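Local coordinates for protein lactoylglutathione lyase (Pseudomonas aeruginosa, PDB 4MTS) that belongs to the glyoxalase/bleomycin resistance protein/dioxygenase superfamily and assembles as a dimer with metal sites that draw on residues of both subunits, at residues R2-L13 against E49-N60; H105-L113 against V121-Q129. All blocks are in the same frame, centred on the assembly; numbering follows the deposited sequence. Where two conformers were deposited one is given.

Contact 1 (R2-L13 against E49-N60). With ZN (zinc ion), chain F.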
loop_
_atom_site.group_PDB
_atom_site.type_symbol
_atom_site.label_atom_id
_atom_site.label_comp_id
_atom_site.label_asym_id
_atom_site.label_seq_id
_atom_site.Cartn_x
_atom_site.Cartn_y
_atom_site.Cartn_z
ATOM N N ARG A 2 -12.386 -6.762 2.779
ATOM C CA ARG A 2 -11.110 -6.556 3.467
ATOM C C ARG A 2 -10.073 -6.068 2.476
ATOM O O ARG A 2 -10.214 -6.259 1.262
ATOM C CB ARG A 2 -10.623 -7.830 4.215
ATOM C CG ARG A 2 -10.133 -8.983 3.327
ATOM C CD ARG A 2 -9.888 -10.225 4.182
ATOM N NE ARG A 2 -9.456 -11.346 3.356
ATOM C CZ ARG A 2 -8.207 -11.792 3.271
ATOM N NH1 ARG A 2 -7.236 -11.197 3.947
ATOM N NH2 ARG A 2 -7.913 -12.808 2.470
ATOM N N ILE A 3 -9.026 -5.444 2.995
ATOM C CA ILE A 3 -7.884 -5.041 2.163
ATOM C C ILE A 3 -7.012 -6.287 1.995
ATOM O O ILE A 3 -6.633 -6.925 2.977
ATOM C CB ILE A 3 -7.101 -3.866 2.825
ATOM C CG1 ILE A 3 -7.998 -2.609 2.845
ATOM C CG2 ILE A 3 -5.792 -3.587 2.050
ATOM C CD1 ILE A 3 -7.424 -1.385 3.629
ATOM N N LEU A 4 -6.666 -6.619 0.751
ATOM C CA LEU A 4 -5.891 -7.833 0.465
ATOM C C LEU A 4 -4.390 -7.552 0.313
ATOM O O LEU A 4 -3.585 -8.310 0.856
ATOM C CB LEU A 4 -6.396 -8.520 -0.801
ATOM C CG LEU A 4 -7.820 -9.096 -0.730
ATOM C CD1 LEU A 4 -8.246 -9.545 -2.082
ATOM C CD2 LEU A 4 -7.880 -10.268 0.205
ATOM N N HIS A 5 -4.019 -6.513 -0.461
ATOM C CA HIS A 5 -2.598 -6.221 -0.670
ATOM C C HIS A 5 -2.387 -4.882 -1.329
ATOM O O HIS A 5 -3.323 -4.284 -1.845
ATOM C CB HIS A 5 -1.870 -7.323 -1.525
ATOM C CG HIS A 5 -2.466 -7.580 -2.885
ATOM N ND1 HIS A 5 -3.332 -8.650 -3.095
ATOM C CD2 HIS A 5 -2.275 -6.947 -4.067
ATOM C CE1 HIS A 5 -3.654 -8.615 -4.379
ATOM N NE2 HIS A 5 -3.038 -7.629 -5.008
ATOM N N SER A 6 -1.158 -4.386 -1.229
ATOM C CA SER A 6 -0.703 -3.181 -1.920
ATOM C C SER A 6 0.362 -3.730 -2.859
ATOM O O SER A 6 1.205 -4.541 -2.423
ATOM C CB SER A 6 -0.032 -2.232 -0.935
ATOM O OG SER A 6 0.457 -1.099 -1.625
ATOM N N MET A 7 0.349 -3.296 -4.113
ATOM C CA MET A 7 1.317 -3.776 -5.111
ATOM C C MET A 7 2.295 -2.701 -5.525
ATOM O O MET A 7 1.885 -1.598 -5.823
ATOM C CB MET A 7 0.594 -4.371 -6.345
ATOM C CG MET A 7 1.587 -5.056 -7.333
ATOM S SD MET A 7 2.433 -3.955 -8.492
ATOM C CE MET A 7 1.274 -3.974 -9.811
ATOM N N LEU A 8 3.596 -3.047 -5.576
ATOM C CA LEU A 8 4.681 -2.177 -6.003
ATOM C C LEU A 8 5.505 -2.877 -7.082
ATOM O O LEU A 8 5.763 -4.061 -6.962
ATOM C CB LEU A 8 5.625 -1.852 -4.831
ATOM C CG LEU A 8 5.009 -1.121 -3.601
ATOM C CD1 LEU A 8 6.021 -0.977 -2.541
ATOM C CD2 LEU A 8 4.399 0.250 -3.966
ATOM N N ARG A 9 5.974 -2.123 -8.065
ATOM C CA ARG A 9 6.870 -2.655 -9.119
ATOM C C ARG A 9 8.339 -2.404 -8.710
ATOM O O ARG A 9 8.681 -1.328 -8.226
ATOM C CB ARG A 9 6.567 -2.002 -10.467
ATOM C CG ARG A 9 5.138 -2.293 -10.962
ATOM C CD ARG A 9 4.864 -1.695 -12.341
ATOM N NE ARG A 9 3.460 -1.938 -12.703
ATOM C CZ ARG A 9 2.462 -1.118 -12.403
ATOM N NH1 ARG A 9 2.704 0.022 -11.769
ATOM N NH2 ARG A 9 1.206 -1.448 -12.703
ATOM N N VAL A 10 9.200 -3.427 -8.867
ATOM C CA VAL A 10 10.607 -3.404 -8.453
ATOM C C VAL A 10 11.510 -3.741 -9.630
ATOM O O VAL A 10 11.111 -4.529 -10.496
ATOM C CB VAL A 10 10.872 -4.330 -7.221
ATOM C CG1 VAL A 10 10.031 -3.880 -6.019
ATOM C CG2 VAL A 10 10.599 -5.798 -7.551
ATOM N N ALA A 11 12.719 -3.163 -9.632
ATOM C CA ALA A 11 13.681 -3.363 -10.718
ATOM C C ALA A 11 14.353 -4.729 -10.612
ATOM O O ALA A 11 14.664 -5.340 -11.628
ATOM C CB ALA A 11 14.721 -2.245 -10.721
ATOM N N ASP A 12 14.610 -5.190 -9.388
ATOM C CA ASP A 12 15.318 -6.448 -9.139
ATOM C C ASP A 12 14.556 -7.138 -8.037
ATOM O O ASP A 12 14.566 -6.676 -6.898
ATOM C CB ASP A 12 16.742 -6.101 -8.676
ATOM C CG ASP A 12 17.632 -7.285 -8.376
ATOM O OD1 ASP A 12 17.093 -8.360 -8.006
ATOM O OD2 ASP A 12 18.857 -7.091 -8.313
ATOM N N LEU A 13 13.879 -8.237 -8.377
ATOM C CA LEU A 13 13.021 -8.888 -7.411
ATOM C C LEU A 13 13.819 -9.545 -6.296
ATOM O O LEU A 13 13.416 -9.486 -5.157
ATOM C CB LEU A 13 12.032 -9.854 -8.086
ATOM C CG LEU A 13 11.121 -10.636 -7.115
ATOM C CD1 LEU A 13 10.076 -9.716 -6.450
ATOM C CD2 LEU A 13 10.449 -11.762 -7.793
ATOM N N GLU A 49 -1.924 -14.821 3.724
ATOM C CA GLU A 49 -2.753 -13.923 2.908
ATOM C C GLU A 49 -4.236 -14.020 3.271
ATOM O O GLU A 49 -4.962 -13.040 3.106
ATOM C CB GLU A 49 -2.599 -14.224 1.418
ATOM C CG GLU A 49 -1.346 -13.634 0.808
ATOM C CD GLU A 49 -1.245 -14.025 -0.646
ATOM O OE1 GLU A 49 -0.761 -15.147 -0.923
ATOM O OE2 GLU A 49 -1.765 -13.266 -1.496
ATOM N N ARG A 50 -4.701 -15.205 3.736
ATOM C CA ARG A 50 -6.095 -15.401 4.131
ATOM C C ARG A 50 -6.474 -14.580 5.366
ATOM O O ARG A 50 -7.646 -14.272 5.558
ATOM C CB ARG A 50 -6.348 -16.897 4.446
ATOM C CG ARG A 50 -6.663 -17.716 3.204
ATOM C CD ARG A 50 -6.603 -19.208 3.480
ATOM N NE ARG A 50 -7.175 -19.989 2.380
ATOM C CZ ARG A 50 -8.451 -20.361 2.306
ATOM N NH1 ARG A 50 -9.304 -20.027 3.267
ATOM N NH2 ARG A 50 -8.883 -21.068 1.270
ATOM N N ALA A 51 -5.481 -14.246 6.194
ATOM C CA ALA A 51 -5.637 -13.585 7.489
ATOM C C ALA A 51 -5.342 -12.082 7.502
ATOM O O ALA A 51 -5.797 -11.366 8.421
ATOM C CB ALA A 51 -4.738 -14.275 8.500
ATOM N N ALA A 52 -4.511 -11.603 6.554
ATOM C CA ALA A 52 -4.116 -10.207 6.622
ATOM C C ALA A 52 -3.654 -9.694 5.293
ATOM O O ALA A 52 -3.296 -10.484 4.401
ATOM C CB ALA A 52 -2.975 -10.055 7.632
ATOM N N ALA A 53 -3.590 -8.356 5.197
ATOM C CA ALA A 53 -3.079 -7.691 3.995
ATOM C C ALA A 53 -1.591 -7.966 3.860
ATOM O O ALA A 53 -0.848 -8.022 4.851
ATOM C CB ALA A 53 -3.316 -6.192 4.068
ATOM N N ALA A 54 -1.157 -8.170 2.611
ATOM C CA ALA A 54 0.233 -8.457 2.281
ATOM C C ALA A 54 0.760 -7.398 1.330
ATOM O O ALA A 54 0.006 -6.520 0.864
ATOM C CB ALA A 54 0.308 -9.822 1.621
ATOM N N LEU A 55 2.087 -7.428 1.114
ATOM C CA LEU A 55 2.752 -6.576 0.147
ATOM C C LEU A 55 3.035 -7.415 -1.101
ATOM O O LEU A 55 3.661 -8.475 -1.012
ATOM C CB LEU A 55 4.086 -6.020 0.712
ATOM C CG LEU A 55 4.943 -5.253 -0.322
ATOM C CD1 LEU A 55 4.198 -3.971 -0.853
ATOM C CD2 LEU A 55 6.284 -4.873 0.288
ATOM N N GLU A 56 2.567 -6.949 -2.266
ATOM C CA GLU A 56 2.826 -7.668 -3.511
ATOM C C GLU A 56 3.930 -6.929 -4.249
ATOM O O GLU A 56 3.796 -5.740 -4.519
ATOM C CB GLU A 56 1.570 -7.688 -4.388
ATOM C CG GLU A 56 1.841 -8.487 -5.662
ATOM C CD GLU A 56 0.714 -8.482 -6.659
ATOM O OE1 GLU A 56 -0.263 -7.723 -6.457
ATOM O OE2 GLU A 56 0.783 -9.286 -7.615
ATOM N N LEU A 57 4.970 -7.654 -4.674
ATOM C CA LEU A 57 6.063 -7.094 -5.460
ATOM C C LEU A 57 5.982 -7.703 -6.856
ATOM O O LEU A 57 5.834 -8.919 -6.975
ATOM C CB LEU A 57 7.412 -7.446 -4.810
ATOM C CG LEU A 57 7.612 -7.001 -3.356
ATOM C CD1 LEU A 57 8.947 -7.557 -2.809
ATOM C CD2 LEU A 57 7.577 -5.449 -3.232
ATOM N N THR A 58 6.047 -6.860 -7.891
ATOM C CA THR A 58 5.955 -7.289 -9.294
ATOM C C THR A 58 7.247 -6.934 -10.025
ATOM O O THR A 58 7.780 -5.836 -9.839
ATOM C CB THR A 58 4.748 -6.635 -10.012
ATOM O OG1 THR A 58 3.548 -6.889 -9.286
ATOM C CG2 THR A 58 4.579 -7.133 -11.440
ATOM N N HIS A 59 7.741 -7.850 -10.854
ATOM C CA HIS A 59 8.938 -7.589 -11.632
ATOM C C HIS A 59 8.671 -8.042 -13.052
ATOM O O HIS A 59 8.376 -9.210 -13.264
ATOM C CB HIS A 59 10.159 -8.332 -11.018
ATOM C CG HIS A 59 11.372 -8.259 -11.876
ATOM N ND1 HIS A 59 11.961 -9.408 -12.378
ATOM C CD2 HIS A 59 12.023 -7.179 -12.371
ATOM C CE1 HIS A 59 12.983 -8.999 -13.114
ATOM N NE2 HIS A 59 13.051 -7.675 -13.166
ATOM N N ASN A 60 8.728 -7.108 -14.012
ATOM C CA ASN A 60 8.558 -7.375 -15.440
ATOM C C ASN A 60 9.974 -7.696 -15.905
ATOM O O ASN A 60 10.891 -6.892 -15.676
ATOM C CB ASN A 60 7.987 -6.114 -16.131
ATOM C CG ASN A 60 6.572 -5.807 -15.687
ATOM O OD1 ASN A 60 5.632 -6.566 -15.976
ATOM N ND2 ASN A 60 6.389 -4.701 -14.944
HETATM ZN ZN ZN F . -3.154 -7.183 -6.978
HETATM O O HOH W 1 -4.166 -10.873 1.395
HETATM O O HOH W 2 -3.442 -10.915 -1.549
HETATM O O HOH W 3 -2.239 -8.349 -8.168
#
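Strand 2-9 runs parallel to strand 54-60, paired from His-5 with Ala-54 to Arg-9 with Thr-58, their axes 31° apart and 4.6 Å at closest approach. The backbone bonds alternate in direction: Ala-54 N donates to Leu-4 O, Ser-6 N to Ala-54 O, Glu-56 N to Ser-6 O, and so on until Val-10 N reaches Thr-58 O. His-5, Met-7, Ala-54, Glu-56 and Thr-58 share one face of this ladder; Ser-6, Leu-8, Leu-55 and Leu-57 share the other, where Leu-55 and Leu-57 touch Tyr-20 of helix 13-23. There, Leu-8 CD1 meets Leu-55 CD1 at 3.9 Å, the two side chains crossing at about a right angle, while Val-10 CG1 touches Leu-57 CD2, and Leu-13 CD1 touches Leu-57 CB.

Before the ladder starts, the extended Arg-2 chain brings NH1 and NH2 end-on to a single acceptor, Glu-49 O, each at 3.0 Å. That oxygen lies in the guanidinium plane, whereas Arg-50 O sits over one face and Leu-4 CD2 over the other. Arg-2 NE forms a salt bridge with Glu-78 of the second subunit.

On the metal side, His-5 and Glu-56 lie side by side with ring and carboxylate planes 88° apart. His-5 CG is tucked between its own backbone N and carbonyl carbon (chi1 57°), and NE2 binds zinc at 2.0 Å. The ring's other nitrogen, ND1, donates to a water that in turn donates to Glu-49 OE2, a carboxylate also paired with Arg-30. Glu-56 OE1 stands 3.0 Å from zinc and accepts a 2.7 Å hydrogen bond from the water bound to the metal. His-74 and Glu-122 of the second subunit complete the coordination. Through its water Glu-49 is a second-shell partner of the imidazole, consistent with restraining its rotation, and Glu-56 is placed to orient the metal-bound water.

Contact 2 (H105-L113 against V121-Q129). With NI (nickel (II) ion), chain E.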
loop_
_atom_site.group_PDB
_atom_site.type_symbol
_atom_site.label_atom_id
_atom_site.label_comp_id
_atom_site.label_asym_id
_atom_site.label_seq_id
_atom_site.Cartn_x
_atom_site.Cartn_y
_atom_site.Cartn_z
ATOM N N HIS A 105 5.407 16.447 15.615
ATOM C CA HIS A 105 4.421 16.979 16.556
ATOM C C HIS A 105 3.526 15.850 17.084
ATOM O O HIS A 105 2.370 15.696 16.664
ATOM C CB HIS A 105 3.625 18.161 15.952
ATOM C CG HIS A 105 4.349 19.468 16.043
ATOM N ND1 HIS A 105 4.468 20.143 17.245
ATOM C CD2 HIS A 105 4.984 20.176 15.078
ATOM C CE1 HIS A 105 5.171 21.232 16.977
ATOM N NE2 HIS A 105 5.499 21.298 15.686
ATOM N N GLY A 106 4.102 15.047 17.978
ATOM C CA GLY A 106 3.430 13.904 18.586
ATOM C C GLY A 106 4.296 13.101 19.534
ATOM O O GLY A 106 5.440 13.478 19.820
ATOM N N ARG A 107 3.745 11.971 20.017
ATOM C CA ARG A 107 4.414 11.078 20.970
ATOM C C ARG A 107 4.739 9.679 20.404
ATOM O O ARG A 107 5.275 8.831 21.123
ATOM C CB ARG A 107 3.585 10.971 22.256
ATOM C CG ARG A 107 3.589 12.256 23.088
ATOM C CD ARG A 107 2.865 12.076 24.406
ATOM N NE ARG A 107 3.609 11.215 25.325
ATOM C CZ ARG A 107 3.048 10.500 26.293
ATOM N NH1 ARG A 107 1.733 10.529 26.474
ATOM N NH2 ARG A 107 3.798 9.744 27.086
ATOM N N SER A 108 4.414 9.429 19.124
ATOM C CA SER A 108 4.728 8.146 18.504
ATOM C C SER A 108 6.198 8.097 18.078
ATOM O O SER A 108 6.733 9.090 17.577
ATOM C CB SER A 108 3.806 7.869 17.317
ATOM O OG SER A 108 3.834 8.946 16.397
ATOM N N VAL A 109 6.863 6.967 18.342
ATOM C CA VAL A 109 8.252 6.726 17.973
ATOM C C VAL A 109 8.171 6.158 16.542
ATOM O O VAL A 109 7.510 5.140 16.329
ATOM C CB VAL A 109 8.981 5.761 18.956
ATOM C CG1 VAL A 109 10.393 5.420 18.462
ATOM C CG2 VAL A 109 9.026 6.341 20.375
ATOM N N ILE A 110 8.730 6.899 15.569
ATOM C CA ILE A 110 8.691 6.565 14.144
ATOM C C ILE A 110 10.101 6.598 13.556
ATOM O O ILE A 110 10.972 7.333 14.029
ATOM C CB ILE A 110 7.715 7.563 13.392
ATOM C CG1 ILE A 110 6.252 7.407 13.920
ATOM C CG2 ILE A 110 7.752 7.383 11.863
ATOM C CD1 ILE A 110 5.280 8.396 13.432
ATOM N N ALA A 111 10.296 5.840 12.480
ATOM C CA ALA A 111 11.528 5.825 11.708
ATOM C C ALA A 111 11.113 5.596 10.253
ATOM O O ALA A 111 9.993 5.148 9.984
ATOM C CB ALA A 111 12.417 4.670 12.162
ATOM N N PHE A 112 12.009 5.884 9.339
ATOM C CA PHE A 112 11.786 5.638 7.935
ATOM C C PHE A 112 12.948 4.935 7.318
ATOM O O PHE A 112 14.112 5.331 7.520
ATOM C CB PHE A 112 11.512 6.925 7.162
ATOM C CG PHE A 112 10.050 7.297 7.143
ATOM C CD1 PHE A 112 9.219 6.864 6.115
ATOM C CD2 PHE A 112 9.508 8.095 8.140
ATOM C CE1 PHE A 112 7.881 7.257 6.066
ATOM C CE2 PHE A 112 8.160 8.467 8.105
ATOM C CZ PHE A 112 7.358 8.036 7.072
ATOM N N LEU A 113 12.628 3.923 6.517
ATOM C CA LEU A 113 13.647 3.196 5.755
ATOM C C LEU A 113 13.320 3.398 4.299
ATOM O O LEU A 113 12.187 3.777 3.957
ATOM C CB LEU A 113 13.556 1.672 6.038
ATOM C CG LEU A 113 13.510 1.157 7.485
ATOM C CD1 LEU A 113 13.482 -0.403 7.500
ATOM C CD2 LEU A 113 14.721 1.668 8.288
ATOM N N VAL A 121 9.423 3.018 3.729
ATOM C CA VAL A 121 8.826 2.141 4.730
ATOM C C VAL A 121 8.816 2.899 6.042
ATOM O O VAL A 121 9.863 3.321 6.538
ATOM C CB VAL A 121 9.553 0.766 4.845
ATOM C CG1 VAL A 121 8.934 -0.074 5.950
ATOM C CG2 VAL A 121 9.530 0.017 3.513
ATOM N N GLU A 122 7.623 3.103 6.579
ATOM C CA GLU A 122 7.447 3.806 7.846
ATOM C C GLU A 122 7.400 2.784 8.965
ATOM O O GLU A 122 6.572 1.858 8.953
ATOM C CB GLU A 122 6.130 4.603 7.780
ATOM C CG GLU A 122 5.806 5.420 9.035
ATOM C CD GLU A 122 4.596 6.307 8.829
ATOM O OE1 GLU A 122 3.509 5.761 8.550
ATOM O OE2 GLU A 122 4.757 7.549 8.828
ATOM N N LEU A 123 8.274 2.952 9.944
ATOM C CA LEU A 123 8.260 2.074 11.127
ATOM C C LEU A 123 7.587 2.805 12.275
ATOM O O LEU A 123 7.957 3.936 12.573
ATOM C CB LEU A 123 9.692 1.678 11.528
ATOM C CG LEU A 123 10.586 1.100 10.450
ATOM C CD1 LEU A 123 11.976 0.755 11.033
ATOM C CD2 LEU A 123 9.944 -0.119 9.766
ATOM N N ILE A 124 6.597 2.183 12.900
ATOM C CA ILE A 124 5.866 2.796 14.017
ATOM C C ILE A 124 5.991 1.885 15.213
ATOM O O ILE A 124 5.555 0.736 15.168
ATOM C CB ILE A 124 4.393 3.126 13.665
ATOM C CG1 ILE A 124 4.331 3.989 12.386
ATOM C CG2 ILE A 124 3.708 3.844 14.882
ATOM C CD1 ILE A 124 2.877 4.392 11.888
ATOM N N GLN A 125 6.646 2.364 16.267
ATOM C CA GLN A 125 6.858 1.553 17.466
ATOM C C GLN A 125 5.560 1.218 18.191
ATOM O O GLN A 125 4.771 2.116 18.479
ATOM C CB GLN A 125 7.841 2.264 18.412
ATOM C CG GLN A 125 8.277 1.389 19.591
ATOM C CD GLN A 125 9.565 1.939 20.112
ATOM O OE1 GLN A 125 10.527 2.126 19.361
ATOM N NE2 GLN A 125 9.582 2.282 21.386
ATOM N N LYS A 126 5.361 -0.071 18.516
ATOM C CA LYS A 126 4.183 -0.601 19.216
ATOM C C LYS A 126 3.914 0.140 20.516
ATOM O O LYS A 126 4.852 0.458 21.259
ATOM C CB LYS A 126 4.330 -2.110 19.462
ATOM C CG LYS A 126 2.992 -2.838 19.592
ATOM C CD LYS A 126 3.175 -4.346 19.691
ATOM C CE LYS A 126 1.971 -5.017 20.307
ATOM N NZ LYS A 126 2.138 -6.493 20.384
ATOM N N GLY A 127 2.640 0.471 20.718
ATOM C CA GLY A 127 2.145 1.207 21.871
ATOM C C GLY A 127 2.054 2.706 21.660
ATOM O O GLY A 127 1.158 3.357 22.213
ATOM N N THR A 128 2.979 3.265 20.857
ATOM C CA THR A 128 3.098 4.706 20.611
ATOM C C THR A 128 2.138 5.277 19.555
ATOM O O THR A 128 1.853 6.480 19.599
ATOM C CB THR A 128 4.553 5.087 20.275
ATOM O OG1 THR A 128 4.818 4.766 18.904
ATOM C CG2 THR A 128 5.588 4.452 21.216
ATOM N N GLN A 129 1.695 4.447 18.580
ATOM C CA GLN A 129 0.804 4.860 17.482
ATOM C C GLN A 129 -0.423 5.666 17.942
ATOM O O GLN A 129 -0.741 6.690 17.335
ATOM C CB GLN A 129 0.372 3.655 16.632
ATOM C CG GLN A 129 -0.463 4.062 15.419
ATOM C CD GLN A 129 -0.599 2.962 14.418
ATOM O OE1 GLN A 129 -1.277 1.953 14.634
ATOM N NE2 GLN A 129 0.025 3.161 13.281
HETATM NI NI NI E . 1.781 6.497 7.568
#
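Glu-122 CA lies over one face of the Phe-112 ring, offset toward its rim, 4.1 Å from the centroid in a CH-pi contact, and the two side chains run alongside each other. Farther out, Phe-112 CZ comes within 3.2 Å of Glu-122 OE2, with the ring and carboxylate planes 55° apart. With chi1 at -179° and the chain extended beyond CG, Glu-122 carries OE1 to the nickel ion at 2.1 Å; OE2 is hydrogen-bonded to a glycerol molecule. Ile-110 CG2 touches Glu-122 CG on the same side of the sheet. Strands 109-114 and 120-125 form the antiparallel hairpin that closes a beta-alpha-beta-beta-beta module, the building unit of the vicinal oxygen chelate fold. Ala-111 and Leu-123 are a hydrogen-bonded pair, as are Leu-113 and Val-121, and their side chains pack on the face opposite the nickel. Leu-113 crosses Leu-123 at about a right angle, Leu-113 CG 3.9 Å from Leu-123 CD1, both side chains also touching helix 82-91. Past the ladder, Thr-128 OG1 accepts from Val-109 N at 3.1 Å and donates to Gln-125 O at 2.7 Å, tying the turn back to the strand, while Gln-125 OE1 reaches the backbone N of Ala-82.

In the fold
Contact 1 closes before contact 2 opens along the chain, and they lie on opposite sides of its centre, their centres 22 Å apart and their nearest atoms about 7 Å apart. Each belongs to a different sheet: 2-13 with 49-60 joins a strand outermost within this chain in the four-stranded sheet to its neighbour, while 105-113 with 121-129 pairs strands of the sheet that also holds strand 72-79. Helix 13-23 touches both, reaching Val-121 of contact 2 through Phe-19 and Tyr-20. Strand 2-9 pairs antiparallel with a strand of the second subunit, and the zinc and nickel sites described each combine contact 1 residues of one subunit with Glu-122 of contact 2 in the other.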